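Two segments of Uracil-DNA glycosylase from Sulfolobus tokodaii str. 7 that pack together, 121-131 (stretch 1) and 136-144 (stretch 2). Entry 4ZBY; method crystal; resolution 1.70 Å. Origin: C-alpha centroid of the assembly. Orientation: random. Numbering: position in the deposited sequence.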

# COMPACT_ATOMS: atom_id res chain seq x y z
N LEU A 121 1.00 -0.89 -4.82
CA LEU A 121 2.25 -1.56 -5.11
C LEU A 121 2.00 -3.05 -5.28
O LEU A 121 1.86 -3.78 -4.29
N GLY A 122 1.91 -3.49 -6.54
CA GLY A 122 1.81 -4.91 -6.84
C GLY A 122 0.38 -5.36 -7.10
O GLY A 122 -0.58 -4.59 -6.94
N ARG A 123 0.23 -6.64 -7.45
CA ARG A 123 -1.04 -7.13 -7.96
C ARG A 123 -2.11 -7.29 -6.90
O ARG A 123 -3.29 -7.17 -7.21
N HIS A 124 -1.74 -7.62 -5.67
CA HIS A 124 -2.76 -7.89 -4.67
C HIS A 124 -3.47 -6.60 -4.26
O HIS A 124 -4.70 -6.55 -4.20
N SER A 125 -2.68 -5.58 -3.97
CA SER A 125 -3.28 -4.33 -3.51
C SER A 125 -4.02 -3.68 -4.67
O SER A 125 -5.10 -3.10 -4.48
N THR A 126 -3.45 -3.77 -5.87
CA THR A 126 -4.10 -3.19 -7.04
C THR A 126 -5.44 -3.89 -7.31
O THR A 126 -6.46 -3.24 -7.51
N LYS A 127 -5.43 -5.22 -7.30
CA LYS A 127 -6.67 -5.94 -7.50
C LYS A 127 -7.72 -5.59 -6.44
O LYS A 127 -8.91 -5.43 -6.77
N TYR A 128 -7.29 -5.46 -5.18
CA TYR A 128 -8.22 -5.13 -4.11
C TYR A 128 -8.85 -3.75 -4.33
O TYR A 128 -10.08 -3.59 -4.30
N ILE A 129 -8.01 -2.75 -4.55
CA ILE A 129 -8.51 -1.38 -4.69
C ILE A 129 -9.35 -1.27 -5.97
O ILE A 129 -10.40 -0.64 -5.94
N PHE A 130 -8.94 -1.94 -7.05
CA PHE A 130 -9.77 -1.94 -8.27
C PHE A 130 -11.15 -2.51 -7.99
O PHE A 130 -12.14 -2.07 -8.59
N SER A 131 -11.23 -3.49 -7.09
CA SER A 131 -12.53 -4.08 -6.77
C SER A 131 -13.42 -3.09 -6.01
O SER A 131 -14.63 -3.03 -6.26
N ASN A 136 -12.16 -2.50 -13.86
CA ASN A 136 -11.79 -3.83 -14.32
C ASN A 136 -10.31 -4.16 -14.10
O ASN A 136 -9.42 -3.39 -14.48
N PHE A 137 -10.04 -5.31 -13.48
CA PHE A 137 -8.67 -5.73 -13.28
C PHE A 137 -8.36 -6.95 -14.14
O PHE A 137 -8.99 -7.99 -14.01
N SER A 138 -7.38 -6.78 -15.03
CA SER A 138 -6.89 -7.83 -15.90
C SER A 138 -5.64 -8.45 -15.28
O SER A 138 -5.68 -9.56 -14.76
N SER A 139 -4.53 -7.72 -15.31
CA SER A 139 -3.30 -8.15 -14.64
C SER A 139 -2.54 -6.91 -14.22
O SER A 139 -2.79 -5.84 -14.75
N ILE A 140 -1.61 -7.03 -13.27
CA ILE A 140 -0.83 -5.86 -12.91
C ILE A 140 -0.02 -5.36 -14.12
O ILE A 140 0.15 -4.16 -14.28
N THR A 141 0.46 -6.26 -14.97
CA THR A 141 1.26 -5.85 -16.12
C THR A 141 0.44 -4.95 -17.03
O THR A 141 0.92 -3.93 -17.55
N LYS A 142 -0.84 -5.29 -17.17
CA LYS A 142 -1.69 -4.60 -18.14
C LYS A 142 -2.23 -3.29 -17.60
O LYS A 142 -2.61 -2.40 -18.38
N VAL A 143 -2.27 -3.15 -16.28
CA VAL A 143 -2.93 -1.98 -15.72
C VAL A 143 -1.98 -0.99 -15.07
O VAL A 143 -2.38 0.13 -14.80
N ARG A 144 -0.74 -1.39 -14.80
CA ARG A 144 0.19 -0.46 -14.13
C ARG A 144 0.60 0.69 -15.04
O ARG A 144 0.46 0.62 -16.29

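Which side chains fill the space between the two stretches? From the helix of stretch 1, T126 and F130 point toward stretch 2, one turn apart; F137, I140 and V143 point back. No hydrogen bond crosses, so the contact rests on apolar packing.

How does F137 fit against the helix? Its chi1 is t and its chi2 85°, which lays one ring face under K127: K127 CB sits 3.9 Å from the centroid of the F137 ring, almost on the ring normal, a CH-pi contact. K127, all t through chi3, then leads its amine away, leaving aliphatic carbons on the ring. T126 CG2 meets the ring edge, 3.7 Å from F137 CE1.

What does T126 do with its hydroxyl? With chi1 m, OG1 turns back along the helix and donates to G122 O at 2.7 Å, while CG2 packs 3.8 Å from V143 CG2. I140, t then p, brings its CD1 to 3.3 Å from T126 OG1, a close contact without a hydrogen bond.

Where does F130 end? Its m rotamer carries the ring to stretch 2, with CD1 3.4 Å from N136 O at the ring edge. The same CD1 lies 4.0 Å from F137 CB, and F130 CE1 lies 4.1 Å from V143 CB.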

# COMPACT_ATOMS: atom_id res chain seq x y z
CB LEU A 121 3.27 -1.33 -3.97
CG LEU A 121 3.62 0.12 -3.62
CD1 LEU A 121 4.33 0.16 -2.24
CD2 LEU A 121 4.49 0.73 -4.72
CB ARG A 123 -0.84 -8.48 -8.67
CG ARG A 123 -0.30 -9.62 -7.78
CD ARG A 123 -0.11 -10.87 -8.63
NE ARG A 123 0.36 -12.04 -7.87
CZ ARG A 123 -0.45 -13.00 -7.39
NH1 ARG A 123 -1.76 -12.92 -7.55
NH2 ARG A 123 0.07 -14.06 -6.76
CB HIS A 124 -2.15 -8.57 -3.45
CG HIS A 124 -1.68 -9.96 -3.73
ND1 HIS A 124 -0.37 -10.25 -4.06
CD2 HIS A 124 -2.35 -11.13 -3.79
CE1 HIS A 124 -0.26 -11.54 -4.28
NE2 HIS A 124 -1.44 -12.10 -4.12
CB SER A 125 -2.20 -3.39 -2.93
OG SER A 125 -1.29 -3.05 -3.95
CB THR A 126 -3.22 -3.28 -8.31
OG1 THR A 126 -2.00 -2.56 -8.08
CG2 THR A 126 -3.93 -2.68 -9.54
CB LYS A 127 -6.40 -7.45 -7.51
CG LYS A 127 -7.61 -8.32 -7.78
CD LYS A 127 -7.18 -9.79 -7.86
CE LYS A 127 -8.22 -10.65 -8.56
NZ LYS A 127 -9.50 -10.66 -7.80
CB TYR A 128 -7.54 -5.15 -2.71
CG TYR A 128 -8.55 -4.72 -1.68
CD1 TYR A 128 -8.56 -3.44 -1.16
CD2 TYR A 128 -9.59 -5.58 -1.32
CE1 TYR A 128 -9.56 -3.03 -0.28
CE2 TYR A 128 -10.57 -5.19 -0.45
CZ TYR A 128 -10.56 -3.91 0.07
OH TYR A 128 -11.56 -3.55 0.95
CB ILE A 129 -7.36 -0.33 -4.70
CG1 ILE A 129 -6.69 -0.26 -3.32
CG2 ILE A 129 -7.90 1.05 -5.14
CD1 ILE A 129 -7.60 0.18 -2.18
CB PHE A 130 -9.09 -2.72 -9.40
CG PHE A 130 -8.17 -1.88 -10.24
CD1 PHE A 130 -8.09 -2.09 -11.61
CD2 PHE A 130 -7.41 -0.88 -9.67
CE1 PHE A 130 -7.23 -1.31 -12.38
CE2 PHE A 130 -6.56 -0.09 -10.43
CZ PHE A 130 -6.48 -0.30 -11.79
CB SER A 131 -12.37 -5.39 -5.97
OG SER A 131 -12.00 -5.17 -4.61
CB ASN A 136 -12.15 -3.98 -15.80
CG ASN A 136 -11.86 -5.37 -16.30
OD1 ASN A 136 -12.48 -6.33 -15.85
ND2 ASN A 136 -10.91 -5.49 -17.22
CB PHE A 137 -8.40 -6.04 -11.81
CG PHE A 137 -6.98 -6.48 -11.52
CD1 PHE A 137 -5.99 -5.56 -11.31
CD2 PHE A 137 -6.64 -7.84 -11.52
CE1 PHE A 137 -4.70 -5.95 -11.08
CE2 PHE A 137 -5.36 -8.23 -11.27
CZ PHE A 137 -4.37 -7.29 -11.04
CB SER A 138 -6.59 -7.28 -17.29
OG SER A 138 -5.83 -6.08 -17.19
CB SER A 139 -2.45 -9.03 -15.56
OG SER A 139 -1.91 -8.26 -16.62
CB ILE A 140 0.09 -6.14 -11.69
CG1 ILE A 140 0.70 -4.83 -11.16
CG2 ILE A 140 1.16 -7.19 -12.01
CD1 ILE A 140 -0.36 -3.83 -10.69
CB THR A 141 1.79 -7.08 -16.90
OG1 THR A 141 2.69 -7.82 -16.07
CG2 THR A 141 2.53 -6.65 -18.15
CB LYS A 142 -2.85 -5.51 -18.55
CG LYS A 142 -2.46 -6.54 -19.58
CD LYS A 142 -3.58 -7.52 -19.85
CE LYS A 142 -3.18 -8.51 -20.92
NZ LYS A 142 -4.28 -9.44 -21.21
CB VAL A 143 -4.02 -2.37 -14.68
CG1 VAL A 143 -4.99 -3.42 -15.27
CG2 VAL A 143 -3.40 -2.81 -13.33
CB ARG A 144 1.45 -1.20 -13.65
CG ARG A 144 2.27 -1.85 -14.78
CD ARG A 144 3.76 -1.50 -14.68
NE ARG A 144 4.03 -0.11 -15.04
CZ ARG A 144 4.24 0.33 -16.28
NH1 ARG A 144 4.19 -0.51 -17.31
NH2 ARG A 144 4.48 1.61 -16.50